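Local coordinates for exonuclease mut-7 homolog (Aedes aegypti, PDB 7JW2), which probably trims the 3' ends of AGO1-bound microRNAs as a magnesium-dependent 3'-5' exoribonuclease, of which this chain is the exonuclease domain, at residues D19-M24 against Y62-M67; E145-N150 against V155-G160; S26-Q31 against K81-R86. All coordinates share one frame; numbering follows the deposited sequence.

Contact 1 (D19-M24 against Y62-M67); sequences DKFYAM and YMIDVM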
ATOM      1  N   ASP A  19      -0.746  -8.038   1.105  1.00 18.72           N
ATOM      2  CA  ASP A  19      -1.361  -7.471  -0.091  1.00 20.53           C
ATOM      3  C   ASP A  19      -2.690  -6.808   0.232  1.00 16.09           C
ATOM      4  O   ASP A  19      -2.999  -5.748  -0.311  1.00 16.62           O
ATOM      5  CB  ASP A  19      -1.550  -8.538  -1.171  1.00 21.57           C
ATOM      6  CG  ASP A  19      -2.331  -9.756  -0.705  1.00 22.90           C
ATOM      7  OD1 ASP A  19      -3.430 -10.009  -1.234  1.00 29.51           O
ATOM      8  OD2 ASP A  19      -1.837 -10.450   0.179  1.00 22.87           O
ATOM      9  N   LYS A  20      -3.482  -7.398   1.125  1.00 15.99           N
ATOM     10  CA  LYS A  20      -4.766  -6.806   1.482  1.00 16.02           C
ATOM     11  C   LYS A  20      -4.580  -5.530   2.288  1.00 13.75           C
ATOM     12  O   LYS A  20      -5.365  -4.587   2.139  1.00 14.42           O
ATOM     13  CB  LYS A  20      -5.618  -7.821   2.258  1.00 17.07           C
ATOM     14  CG  LYS A  20      -6.109  -8.966   1.388  1.00 17.92           C
ATOM     15  CD  LYS A  20      -6.815 -10.040   2.201  1.00 19.72           C
ATOM     16  CE  LYS A  20      -7.027 -11.288   1.348  1.00 25.09           C
ATOM     17  NZ  LYS A  20      -7.426 -12.444   2.194  1.00 27.25           N
ATOM     18  N   PHE A  21      -3.542  -5.482   3.126  1.00 15.79           N
ATOM     19  CA  PHE A  21      -3.239  -4.282   3.903  1.00 14.34           C
ATOM     20  C   PHE A  21      -2.893  -3.103   2.992  1.00 13.90           C
ATOM     21  O   PHE A  21      -3.394  -1.981   3.180  1.00 12.94           O
ATOM     22  CB  PHE A  21      -2.094  -4.601   4.863  1.00 15.03           C
ATOM     23  CG  PHE A  21      -1.686  -3.463   5.743  1.00 15.88           C
ATOM     24  CD1 PHE A  21      -0.611  -2.664   5.395  1.00 17.13           C
ATOM     25  CD2 PHE A  21      -2.341  -3.219   6.939  1.00 19.29           C
ATOM     26  CE1 PHE A  21      -0.218  -1.621   6.217  1.00 19.40           C
ATOM     27  CE2 PHE A  21      -1.946  -2.175   7.760  1.00 20.55           C
ATOM     28  CZ  PHE A  21      -0.888  -1.382   7.398  1.00 18.41           C
ATOM     29  N   TYR A  22      -2.056  -3.334   1.979  1.00 13.33           N
ATOM     30  CA  TYR A  22      -1.684  -2.233   1.091  1.00 12.65           C
ATOM     31  C   TYR A  22      -2.826  -1.859   0.156  1.00 13.69           C
ATOM     32  O   TYR A  22      -2.941  -0.691  -0.226  1.00 13.09           O
ATOM     33  CB  TYR A  22      -0.398  -2.582   0.325  1.00 13.59           C
ATOM     34  CG  TYR A  22       0.788  -2.421   1.242  1.00 14.92           C
ATOM     35  CD1 TYR A  22       1.181  -1.161   1.666  1.00 20.27           C
ATOM     36  CD2 TYR A  22       1.480  -3.513   1.727  1.00 22.17           C
ATOM     37  CE1 TYR A  22       2.246  -0.988   2.533  1.00 21.33           C
ATOM     38  CE2 TYR A  22       2.556  -3.351   2.593  1.00 21.76           C
ATOM     39  CZ  TYR A  22       2.923  -2.089   2.997  1.00 20.33           C
ATOM     40  OH  TYR A  22       3.982  -1.923   3.863  1.00 23.92           O
ATOM     41  N   ALA A  23      -3.691  -2.809  -0.212  1.00 13.43           N
ATOM     42  CA  ALA A  23      -4.882  -2.443  -0.976  1.00 14.36           C
ATOM     43  C   ALA A  23      -5.802  -1.556  -0.144  1.00 13.68           C
ATOM     44  O   ALA A  23      -6.359  -0.564  -0.645  1.00 14.44           O
ATOM     45  CB  ALA A  23      -5.622  -3.699  -1.442  1.00 16.89           C
ATOM     46  N   MET A  24      -5.951  -1.881   1.141  1.00 13.69           N
ATOM     47  CA  MET A  24      -6.692  -1.015   2.058  1.00 13.48           C
ATOM     48  C   MET A  24      -6.061   0.372   2.135  1.00 14.24           C
ATOM     49  O   MET A  24      -6.759   1.393   2.047  1.00 13.34           O
ATOM     50  CB  MET A  24      -6.743  -1.662   3.445  1.00 13.06           C
ATOM     51  CG  MET A  24      -7.274  -0.722   4.523  1.00 13.21           C
ATOM     52  SD  MET A  24      -6.972  -1.403   6.174  1.00 15.00           S
ATOM     53  CE  MET A  24      -5.219  -0.995   6.356  1.00 15.04           C
ATOM     54  N   TYR A  62     -12.998  -2.081   6.409  1.00 14.49           N
ATOM     55  CA  TYR A  62     -11.825  -2.940   6.486  1.00 14.09           C
ATOM     56  C   TYR A  62     -11.619  -3.398   7.920  1.00 14.46           C
ATOM     57  O   TYR A  62     -11.689  -2.598   8.854  1.00 15.41           O
ATOM     58  CB  TYR A  62     -10.585  -2.190   6.000  1.00 16.09           C
ATOM     59  CG  TYR A  62     -10.696  -1.692   4.582  1.00 14.68           C
ATOM     60  CD1 TYR A  62     -11.165  -0.410   4.306  1.00 15.31           C
ATOM     61  CD2 TYR A  62     -10.334  -2.494   3.513  1.00 15.21           C
ATOM     62  CE1 TYR A  62     -11.258   0.050   3.005  1.00 16.46           C
ATOM     63  CE2 TYR A  62     -10.432  -2.040   2.213  1.00 17.68           C
ATOM     64  CZ  TYR A  62     -10.901  -0.770   1.970  1.00 17.95           C
ATOM     65  OH  TYR A  62     -11.000  -0.312   0.675  1.00 20.80           O
ATOM     66  N   MET A  63     -11.336  -4.679   8.100  1.00 15.30           N
ATOM     67  CA  MET A  63     -11.089  -5.224   9.430  1.00 15.09           C
ATOM     68  C   MET A  63      -9.705  -5.843   9.421  1.00 14.19           C
ATOM     69  O   MET A  63      -9.516  -6.912   8.826  1.00 14.14           O
ATOM     70  CB  MET A  63     -12.159  -6.244   9.802  1.00 15.90           C
ATOM     71  CG  MET A  63     -13.527  -5.593   9.825  1.00 14.84           C
ATOM     72  SD  MET A  63     -14.844  -6.710  10.304  1.00 22.60           S
ATOM     73  CE  MET A  63     -14.946  -7.755   8.879  1.00 22.46           C
ATOM     74  N   ILE A  64      -8.737  -5.164  10.043  1.00 13.98           N
ATOM     75  CA  ILE A  64      -7.368  -5.674  10.090  1.00 14.35           C
ATOM     76  C   ILE A  64      -7.295  -6.769  11.147  1.00 12.51           C
ATOM     77  O   ILE A  64      -7.514  -6.503  12.338  1.00 14.22           O
ATOM     78  CB  ILE A  64      -6.353  -4.565  10.404  1.00 13.11           C
ATOM     79  CG1 ILE A  64      -6.493  -3.372   9.451  1.00 14.83           C
ATOM     80  CG2 ILE A  64      -4.910  -5.147  10.388  1.00 15.54           C
ATOM     81  CD1 ILE A  64      -5.785  -2.140   9.995  1.00 15.99           C
ATOM     82  N   ASP A  65      -6.970  -7.995  10.716  1.00 14.53           N
ATOM     83  CA  ASP A  65      -6.806  -9.128  11.631  1.00 15.57           C
ATOM     84  C   ASP A  65      -5.376  -9.081  12.148  1.00 13.46           C
ATOM     85  O   ASP A  65      -4.435  -9.502  11.462  1.00 15.47           O
ATOM     86  CB  ASP A  65      -7.110 -10.452  10.944  1.00 15.18           C
ATOM     87  CG  ASP A  65      -7.109 -11.609  11.916  1.00 15.86           C
ATOM     88  OD1 ASP A  65      -6.435 -11.498  12.953  1.00 16.49           O
ATOM     89  OD2 ASP A  65      -7.801 -12.602  11.643  1.00 19.26           O
ATOM     90  N   VAL A  66      -5.205  -8.522  13.345  1.00 14.05           N
ATOM     91  CA  VAL A  66      -3.863  -8.315  13.867  1.00 14.45           C
ATOM     92  C   VAL A  66      -3.234  -9.644  14.249  1.00 17.66           C
ATOM     93  O   VAL A  66      -2.010  -9.801  14.194  1.00 19.43           O
ATOM     94  CB  VAL A  66      -3.916  -7.333  15.050  1.00 16.06           C
ATOM     95  CG1 VAL A  66      -2.546  -7.174  15.692  1.00 17.93           C
ATOM     96  CG2 VAL A  66      -4.449  -5.965  14.568  1.00 16.31           C
ATOM     97  N   MET A  67      -4.057 -10.621  14.632  1.00 17.68           N
ATOM     98  CA  MET A  67      -3.533 -11.921  15.039  1.00 18.37           C
ATOM     99  C   MET A  67      -2.927 -12.678  13.866  1.00 21.63           C
ATOM    100  O   MET A  67      -1.909 -13.361  14.025  1.00 25.12           O
ATOM    101  CB  MET A  67      -4.649 -12.744  15.682  1.00 18.02           C
ATOM    102  CG  MET A  67      -5.030 -12.266  17.060  1.00 20.48           C
ATOM    103  SD  MET A  67      -6.356 -13.262  17.787  1.00 21.64           S
ATOM    104  CE  MET A  67      -5.546 -14.840  17.940  1.00 22.69           C
TER
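Met-24 reaches out from helix 18-28 and lies along one face of the Tyr-62 ring, filling the hollow between that ring and the side chain of Ile-64. Its CG sits 3.6 Å from CG of Tyr-62, above the face and displaced toward the rim, a CH-pi contact 20° off the ring normal. The two side chains run past each other in opposite directions, so CB of Met-24 lies against CD2 and CE2 while SD has already reached Tyr-62 CB, 3.7 Å away. The sulfur itself meets the ring obliquely, 4.8 Å from its centroid, as a Met-aromatic contact. With CG anti to the backbone N (chi1 170°), the chain is carried outward to the strand, and the bend at chi3 then turns CE over the tip of Ile-64, with CE to CD1 at 3.9 Å. An unbranched, flexible thioether can follow the ring face and then turn onto the isoleucine.

The contact lays a helix on the mixed sheet of the DnaQ-like, RNase H-type exonuclease fold: the segment axes of helix 19-24 and strand 62-65 lie 10.1 Å apart with their directions at 144°. Tyr-62 and Ile-64, two residues apart on the strand, both point toward the helix.

Beyond the methionine, Ile-64 CD1 is a smaller bump, approaching the edge of the Phe-21 ring near its plane at 4.4 Å from CE2. Leu-71 touches both Phe-21 and Ile-64, and Leu-55 of strand 50-56 packs on Met-24 and Ile-64. The hydroxyl of Tyr-62, at the far end of its ring, is hydrogen-bonded to Asp-27, giving this buried polar atom a partner about one helical turn beyond Met-24.

Contact 2 (E145-N150 against V155-G160); sequences ESVNQN and VRLCLG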
ATOM      1  N   GLU A 145     -34.769  11.207  26.681  1.00 48.27           N
ATOM      2  CA  GLU A 145     -34.280  12.039  27.772  1.00 50.28           C
ATOM      3  C   GLU A 145     -33.273  11.275  28.622  1.00 49.82           C
ATOM      4  O   GLU A 145     -33.533  10.137  29.029  1.00 52.17           O
ATOM      5  CB  GLU A 145     -35.442  12.510  28.646  1.00 50.60           C
ATOM      6  CG  GLU A 145     -35.862  13.951  28.412  1.00 50.08           C
ATOM      7  CD  GLU A 145     -36.539  14.553  29.629  1.00 53.25           C
ATOM      8  OE1 GLU A 145     -35.916  15.406  30.298  1.00 55.98           O
ATOM      9  OE2 GLU A 145     -37.689  14.163  29.925  1.00 55.66           O
ATOM     10  N   SER A 146     -32.122  11.903  28.861  1.00 49.18           N
ATOM     11  CA  SER A 146     -31.148  11.477  29.865  1.00 52.02           C
ATOM     12  C   SER A 146     -30.826   9.983  29.778  1.00 51.63           C
ATOM     13  O   SER A 146     -30.983   9.224  30.736  1.00 55.12           O
ATOM     14  CB  SER A 146     -31.631  11.850  31.268  1.00 52.65           C
ATOM     15  OG  SER A 146     -31.784  13.252  31.389  1.00 56.42           O
ATOM     16  N   VAL A 147     -30.368   9.564  28.603  1.00 48.97           N
ATOM     17  CA  VAL A 147     -29.844   8.213  28.470  1.00 45.35           C
ATOM     18  C   VAL A 147     -28.386   8.196  28.920  1.00 45.79           C
ATOM     19  O   VAL A 147     -27.697   9.223  28.929  1.00 43.74           O
ATOM     20  CB  VAL A 147     -29.987   7.688  27.029  1.00 44.53           C
ATOM     21  CG1 VAL A 147     -31.452   7.715  26.580  1.00 47.40           C
ATOM     22  CG2 VAL A 147     -29.110   8.494  26.071  1.00 38.09           C
ATOM     23  N   ASN A 148     -27.917   7.014  29.323  1.00 43.17           N
ATOM     24  CA  ASN A 148     -26.498   6.834  29.598  1.00 40.09           C
ATOM     25  C   ASN A 148     -25.703   7.133  28.335  1.00 35.53           C
ATOM     26  O   ASN A 148     -26.140   6.820  27.225  1.00 36.04           O
ATOM     27  CB  ASN A 148     -26.222   5.409  30.070  1.00 40.21           C
ATOM     28  CG  ASN A 148     -26.722   5.157  31.473  1.00 47.42           C
ATOM     29  OD1 ASN A 148     -26.916   6.090  32.254  1.00 45.49           O
ATOM     30  ND2 ASN A 148     -26.933   3.887  31.804  1.00 45.72           N
ATOM     31  N   GLN A 149     -24.534   7.750  28.504  1.00 34.39           N
ATOM     32  CA  GLN A 149     -23.758   8.233  27.359  1.00 33.43           C
ATOM     33  C   GLN A 149     -22.790   7.151  26.874  1.00 31.75           C
ATOM     34  O   GLN A 149     -21.572   7.237  27.033  1.00 37.84           O
ATOM     35  CB  GLN A 149     -23.030   9.524  27.713  1.00 36.46           C
ATOM     36  CG  GLN A 149     -23.946  10.729  27.880  1.00 39.94           C
ATOM     37  CD  GLN A 149     -23.224  12.052  27.684  1.00 39.33           C
ATOM     38  OE1 GLN A 149     -23.818  13.033  27.231  1.00 41.20           O
ATOM     39  NE2 GLN A 149     -21.935  12.083  28.017  1.00 43.58           N
ATOM     40  N   ASN A 150     -23.364   6.117  26.264  1.00 28.06           N
ATOM     41  CA  ASN A 150     -22.609   5.053  25.613  1.00 25.65           C
ATOM     42  C   ASN A 150     -22.994   4.977  24.139  1.00 23.71           C
ATOM     43  O   ASN A 150     -23.945   5.623  23.691  1.00 22.35           O
ATOM     44  CB  ASN A 150     -22.836   3.701  26.309  1.00 27.45           C
ATOM     45  CG  ASN A 150     -24.306   3.337  26.431  1.00 27.56           C
ATOM     46  OD1 ASN A 150     -25.052   3.338  25.449  1.00 28.22           O
ATOM     47  ND2 ASN A 150     -24.730   3.021  27.651  1.00 35.75           N
ATOM     48  N   VAL A 155     -26.519   5.344  19.114  1.00 18.68           N
ATOM     49  CA  VAL A 155     -27.082   4.721  17.921  1.00 18.07           C
ATOM     50  C   VAL A 155     -28.605   4.821  17.927  1.00 22.50           C
ATOM     51  O   VAL A 155     -29.224   5.144  16.907  1.00 21.67           O
ATOM     52  CB  VAL A 155     -26.610   3.260  17.808  1.00 19.55           C
ATOM     53  CG1 VAL A 155     -27.441   2.515  16.794  1.00 21.63           C
ATOM     54  CG2 VAL A 155     -25.139   3.224  17.393  1.00 19.78           C
ATOM     55  N   ARG A 156     -29.235   4.536  19.068  1.00 22.08           N
ATOM     56  CA  ARG A 156     -30.690   4.638  19.131  1.00 24.21           C
ATOM     57  C   ARG A 156     -31.159   6.068  18.892  1.00 24.27           C
ATOM     58  O   ARG A 156     -32.106   6.296  18.133  1.00 25.15           O
ATOM     59  CB  ARG A 156     -31.204   4.133  20.475  1.00 25.28           C
ATOM     60  CG  ARG A 156     -32.698   3.813  20.460  1.00 28.14           C
ATOM     61  CD  ARG A 156     -33.078   3.013  21.685  1.00 34.43           C
ATOM     62  NE  ARG A 156     -32.927   3.812  22.895  1.00 37.92           N
ATOM     63  CZ  ARG A 156     -31.949   3.652  23.785  1.00 34.13           C
ATOM     64  NH1 ARG A 156     -31.024   2.723  23.595  1.00 33.16           N
ATOM     65  NH2 ARG A 156     -31.893   4.428  24.860  1.00 38.43           N
ATOM     66  N   LEU A 157     -30.500   7.043  19.529  1.00 20.75           N
ATOM     67  CA  LEU A 157     -30.891   8.444  19.375  1.00 19.39           C
ATOM     68  C   LEU A 157     -30.766   8.912  17.932  1.00 22.41           C
ATOM     69  O   LEU A 157     -31.587   9.704  17.457  1.00 20.95           O
ATOM     70  CB  LEU A 157     -30.034   9.329  20.277  1.00 22.32           C
ATOM     71  CG  LEU A 157     -30.281   9.239  21.778  1.00 24.16           C
ATOM     72  CD1 LEU A 157     -29.082   9.760  22.532  1.00 25.37           C
ATOM     73  CD2 LEU A 157     -31.510  10.040  22.136  1.00 26.21           C
ATOM     74  N   CYS A 158     -29.737   8.454  17.220  1.00 20.00           N
ATOM     75  CA  CYS A 158     -29.489   8.969  15.881  1.00 18.40           C
ATOM     76  C   CYS A 158     -30.153   8.147  14.791  1.00 21.00           C
ATOM     77  O   CYS A 158     -30.572   8.708  13.776  1.00 23.79           O
ATOM     78  CB  CYS A 158     -27.980   9.030  15.602  1.00 20.56           C
ATOM     79  SG  CYS A 158     -27.089  10.208  16.603  1.00 21.16           S
ATOM     80  N   LEU A 159     -30.248   6.830  14.959  1.00 20.10           N
ATOM     81  CA  LEU A 159     -30.728   5.967  13.896  1.00 23.37           C
ATOM     82  C   LEU A 159     -32.022   5.233  14.212  1.00 24.92           C
ATOM     83  O   LEU A 159     -32.574   4.589  13.313  1.00 26.53           O
ATOM     84  CB  LEU A 159     -29.648   4.941  13.534  1.00 26.30           C
ATOM     85  CG  LEU A 159     -28.230   5.491  13.382  1.00 28.03           C
ATOM     86  CD1 LEU A 159     -27.305   4.323  13.146  1.00 29.06           C
ATOM     87  CD2 LEU A 159     -28.131   6.516  12.256  1.00 27.43           C
ATOM     88  N   GLY A 160     -32.520   5.307  15.443  1.00 22.50           N
ATOM     89  CA  GLY A 160     -33.822   4.742  15.750  1.00 23.89           C
ATOM     90  C   GLY A 160     -33.868   3.236  15.793  1.00 26.79           C
ATOM     91  O   GLY A 160     -34.955   2.654  15.715  1.00 29.14           O
TER
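Val-147 points its CB from an irregular loop toward helix 151-159, and its two methyl groups part to meet two neighbouring helical residues of opposite character. From CB, one branch, CG1, stands anti to the carbonyl carbon (chi1 -58°) and comes within 3.7 Å of NH2 of Arg-156, meeting the guanidinium obliquely. The other, CG2, lies between the backbone N and the carbonyl carbon and touches CD1 of Leu-157 at 3.8 Å. Beta-branching suits the position, since the fork begins right at CB and a short side chain can serve both neighbours at once.

Leu-157 slides past the valine antiparallel to it, and both also pack on Trp-129, which extends the apolar patch onto helix 125-132. Arg-156 leaves the helix with its CG anti to the backbone N and its chain bent at chi3, bringing the flat head back alongside the loop. Its polar end is held from outside the two segments, by a salt bridge from NE to Glu-144 and a hydrogen bond from NH1 to Asn-153. The loop itself leads directly into the helix: Gln-149 is the centre of an inverse gamma turn, and Asn-150 is the N-cap, its OD1 accepting from the backbone N of Asn-153.

No hydrogen bond joins the two segments. Between them the contact is apolar, and the polar ties of loop to helix run through residues just outside them, Glu-144, Tyr-142 and Asn-153. The charge of Arg-156 is answered by Glu-144, so that its head can border an apolar methyl without giving up its ion pair.

Contact 3 (S26-Q31 against K81-R86); sequences SDLCRQ and KNVFNR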
ATOM      1  N   SER A  26      -4.261   1.907   0.019  1.00 13.31           N
ATOM      2  CA  SER A  26      -4.481   2.619  -1.235  1.00 14.41           C
ATOM      3  C   SER A  26      -5.811   3.363  -1.230  1.00 15.00           C
ATOM      4  O   SER A  26      -5.889   4.513  -1.683  1.00 17.67           O
ATOM      5  CB  SER A  26      -4.429   1.630  -2.399  1.00 15.47           C
ATOM      6  OG  SER A  26      -4.790   2.261  -3.612  1.00 18.63           O
ATOM      7  N   ASP A  27      -6.867   2.724  -0.723  1.00 13.96           N
ATOM      8  CA  ASP A  27      -8.170   3.378  -0.620  1.00 14.88           C
ATOM      9  C   ASP A  27      -8.148   4.459   0.454  1.00 16.07           C
ATOM     10  O   ASP A  27      -8.517   5.614   0.199  1.00 16.97           O
ATOM     11  CB  ASP A  27      -9.239   2.320  -0.322  1.00 17.28           C
ATOM     12  CG  ASP A  27     -10.623   2.911  -0.087  1.00 21.57           C
ATOM     13  OD1 ASP A  27     -10.871   4.078  -0.460  1.00 23.11           O
ATOM     14  OD2 ASP A  27     -11.483   2.191   0.468  1.00 20.46           O
ATOM     15  N   LEU A  28      -7.677   4.119   1.653  1.00 15.07           N
ATOM     16  CA  LEU A  28      -7.840   5.017   2.793  1.00 15.06           C
ATOM     17  C   LEU A  28      -7.004   6.280   2.672  1.00 19.00           C
ATOM     18  O   LEU A  28      -7.413   7.335   3.183  1.00 18.38           O
ATOM     19  CB  LEU A  28      -7.488   4.305   4.096  1.00 14.25           C
ATOM     20  CG  LEU A  28      -8.397   3.139   4.435  1.00 16.42           C
ATOM     21  CD1 LEU A  28      -8.006   2.567   5.790  1.00 17.17           C
ATOM     22  CD2 LEU A  28      -9.862   3.551   4.452  1.00 16.13           C
ATOM     23  N   CYS A  29      -5.833   6.206   2.031  1.00 16.32           N
ATOM     24  CA  CYS A  29      -4.988   7.391   1.969  1.00 18.34           C
ATOM     25  C   CYS A  29      -5.600   8.511   1.136  1.00 20.39           C
ATOM     26  O   CYS A  29      -5.105   9.638   1.212  1.00 21.35           O
ATOM     27  CB  CYS A  29      -3.598   7.036   1.441  1.00 22.17           C
ATOM     28  SG  CYS A  29      -3.509   6.759  -0.324  1.00 19.55           S
ATOM     29  N   ARG A  30      -6.661   8.253   0.370  1.00 16.35           N
ATOM     30  CA  ARG A  30      -7.332   9.329  -0.361  1.00 19.31           C
ATOM     31  C   ARG A  30      -8.672   9.729   0.230  1.00 20.16           C
ATOM     32  O   ARG A  30      -9.336  10.611  -0.319  1.00 20.92           O
ATOM     33  CB  ARG A  30      -7.537   8.941  -1.821  1.00 23.49           C
ATOM     34  CG  ARG A  30      -6.245   8.632  -2.523  1.00 25.49           C
ATOM     35  CD  ARG A  30      -5.263   9.813  -2.544  1.00 25.87           C
ATOM     36  NE  ARG A  30      -5.820  11.062  -3.062  1.00 30.52           N
ATOM     37  CZ  ARG A  30      -5.826  11.401  -4.348  1.00 32.17           C
ATOM     38  NH1 ARG A  30      -5.312  10.580  -5.255  1.00 28.60           N
ATOM     39  NH2 ARG A  30      -6.340  12.561  -4.731  1.00 33.05           N
ATOM     40  N   GLN A  31      -9.090   9.122   1.324  1.00 16.98           N
ATOM     41  CA  GLN A  31     -10.361   9.486   1.916  1.00 16.19           C
ATOM     42  C   GLN A  31     -10.229  10.746   2.756  1.00 16.50           C
ATOM     43  O   GLN A  31      -9.158  11.078   3.269  1.00 21.49           O
ATOM     44  CB  GLN A  31     -10.871   8.354   2.809  1.00 17.03           C
ATOM     45  CG  GLN A  31     -11.125   7.048   2.081  1.00 17.26           C
ATOM     46  CD  GLN A  31     -12.458   7.021   1.374  1.00 19.28           C
ATOM     47  OE1 GLN A  31     -13.348   7.835   1.663  1.00 22.80           O
ATOM     48  NE2 GLN A  31     -12.614   6.088   0.442  1.00 22.68           N
ATOM     49  N   LYS A  81       1.020   7.125   9.453  1.00 15.39           N
ATOM     50  CA  LYS A  81       1.384   8.329   8.717  1.00 17.36           C
ATOM     51  C   LYS A  81       0.328   8.712   7.690  1.00 17.95           C
ATOM     52  O   LYS A  81       0.052   9.905   7.492  1.00 20.54           O
ATOM     53  CB  LYS A  81       2.728   8.124   8.034  1.00 18.62           C
ATOM     54  CG  LYS A  81       3.040   9.183   7.001  1.00 20.66           C
ATOM     55  CD  LYS A  81       4.434   8.994   6.502  1.00 27.12           C
ATOM     56  CE  LYS A  81       4.881  10.161   5.662  1.00 33.59           C
ATOM     57  NZ  LYS A  81       6.063   9.698   4.905  1.00 37.53           N
ATOM     58  N   ASN A  82      -0.248   7.736   6.994  1.00 17.95           N
ATOM     59  CA  ASN A  82      -1.075   8.037   5.834  1.00 19.10           C
ATOM     60  C   ASN A  82      -2.561   8.088   6.149  1.00 21.08           C
ATOM     61  O   ASN A  82      -3.353   8.451   5.263  1.00 21.82           O
ATOM     62  CB  ASN A  82      -0.791   7.037   4.718  1.00 19.58           C
ATOM     63  CG  ASN A  82       0.573   7.250   4.112  1.00 23.32           C
ATOM     64  OD1 ASN A  82       0.790   8.228   3.397  1.00 23.70           O
ATOM     65  ND2 ASN A  82       1.513   6.358   4.415  1.00 23.74           N
ATOM     66  N   VAL A  83      -2.955   7.799   7.394  1.00 18.09           N
ATOM     67  CA  VAL A  83      -4.357   7.874   7.802  1.00 19.40           C
ATOM     68  C   VAL A  83      -4.497   8.621   9.127  1.00 18.72           C
ATOM     69  O   VAL A  83      -5.176   9.650   9.198  1.00 17.85           O
ATOM     70  CB  VAL A  83      -4.986   6.469   7.897  1.00 19.14           C
ATOM     71  CG1 VAL A  83      -6.409   6.541   8.451  1.00 22.37           C
ATOM     72  CG2 VAL A  83      -4.977   5.792   6.522  1.00 20.28           C
ATOM     73  N   PHE A  84      -3.876   8.117  10.197  1.00 17.87           N
ATOM     74  CA  PHE A  84      -4.249   8.603  11.523  1.00 19.66           C
ATOM     75  C   PHE A  84      -3.608   9.937  11.876  1.00 23.60           C
ATOM     76  O   PHE A  84      -4.282  10.816  12.434  1.00 24.34           O
ATOM     77  CB  PHE A  84      -3.918   7.554  12.575  1.00 19.29           C
ATOM     78  CG  PHE A  84      -4.933   6.480  12.646  1.00 17.97           C
ATOM     79  CD1 PHE A  84      -4.937   5.462  11.706  1.00 19.92           C
ATOM     80  CD2 PHE A  84      -5.936   6.521  13.602  1.00 20.44           C
ATOM     81  CE1 PHE A  84      -5.897   4.468  11.744  1.00 20.04           C
ATOM     82  CE2 PHE A  84      -6.898   5.534  13.653  1.00 21.13           C
ATOM     83  CZ  PHE A  84      -6.886   4.504  12.721  1.00 22.43           C
ATOM     84  N   ASN A  85      -2.326  10.115  11.576  1.00 18.73           N
ATOM     85  CA  ASN A  85      -1.610  11.331  11.965  1.00 20.60           C
ATOM     86  C   ASN A  85      -1.624  12.382  10.875  1.00 25.36           C
ATOM     87  O   ASN A  85      -0.609  13.033  10.602  1.00 32.20           O
ATOM     88  CB  ASN A  85      -0.180  10.977  12.359  1.00 20.09           C
ATOM     89  CG  ASN A  85      -0.120  10.117  13.596  1.00 21.29           C
ATOM     90  OD1 ASN A  85      -1.028  10.144  14.431  1.00 20.93           O
ATOM     91  ND2 ASN A  85       0.947   9.342  13.721  1.00 21.54           N
ATOM     92  N   ARG A  86      -2.761  12.537  10.215  1.00 25.90           N
ATOM     93  CA  ARG A  86      -2.949  13.523   9.163  1.00 24.46           C
ATOM     94  C   ARG A  86      -4.044  14.489   9.580  1.00 23.31           C
ATOM     95  O   ARG A  86      -5.156  14.065   9.913  1.00 24.93           O
ATOM     96  CB  ARG A  86      -3.332  12.849   7.857  1.00 24.43           C
ATOM     97  CG  ARG A  86      -2.212  12.124   7.193  1.00 27.37           C
ATOM     98  CD  ARG A  86      -2.722  11.461   5.952  1.00 26.58           C
ATOM     99  NE  ARG A  86      -3.281  12.426   5.008  1.00 24.62           N
ATOM    100  CZ  ARG A  86      -3.889  12.071   3.886  1.00 22.54           C
ATOM    101  NH1 ARG A  86      -4.026  10.783   3.596  1.00 25.51           N
ATOM    102  NH2 ARG A  86      -4.368  12.994   3.060  1.00 23.16           N
TER
HETATM  103  O   HOH W   1      -6.968  12.097   1.680  1.00 30.60           O
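Arg-86 turns the edge of its guanidinium toward two carbonyls, one from each segment, and so ties together the C-terminal ends of helices 18-28 and 73-84 in the exonuclease fold. NH1 donates to the backbone O of Cys-29 at 2.9 Å, nearly straight at 167°, and equally to the O of Asn-82, one turn back along its own segment. Both oxygens lie close to the guanidinium plane. Seen from the carbonyls the approach is less regular, the donor being tilted 29° from the carbonyl plane of Cys-29. Two acceptors for one nitrogen should fix the rotation of the head. An arginine fits here because a planar cation with several N-H groups can answer carbonyls left over where helices end; its NH2 takes Asp-88 as a salt-bridge partner.

The bend at chi3 (60°) folds the chain back to reach these groups. Cysteine, being small, lets the backbones approach, with CB of Cys-29 4.3 Å from CB of Asn-82 and their CA atoms 5.5 Å apart. The amide of Asn-82 is split: OD1 accepts from Lys-18 of the second subunit, while ND2 donates to the O of Ala-78 in its own helix.

On the apolar side Leu-28 points at the other segment and its CB meets CG2 of Val-83 at 3.8 Å. The leucine also packs on Leu-55 of strand 50-56. A type I beta turn runs from Leu-28 to Gln-31, and Gln-31 reaches back so that NE2 donates to OD1 of Asp-27. A water bridges this turn and the guanidinium: it lies 3.1 Å from the O of Cys-29 and 2.9 Å from the O of Gln-31, both within hydrogen-bonding geometry, and weakly accepts from NH2 of Arg-86.

How the contacts relate
Contacts 1 and 3 are neighbours, their centres about 14 Å apart, and helix 18-28 serves both: its first half packs on strand 61-65, its end on the end of helix 73-84. Their segments alternate along the chain, and they meet where Tyr-62 of contact 1 reaches Asp-27 and Leu-28 of contact 3. Both also touch the second subunit, so this side of the domain lies at the dimer interface. Contact 2 comes later in the sequence and lies on the opposite side of the chain's centre, its centre about 32 Å and 30 Å from those of contacts 1 and 3. It joins a loop to helix 151-159. All three belong to the one exonuclease domain, two on its subunit-facing side and one far from it.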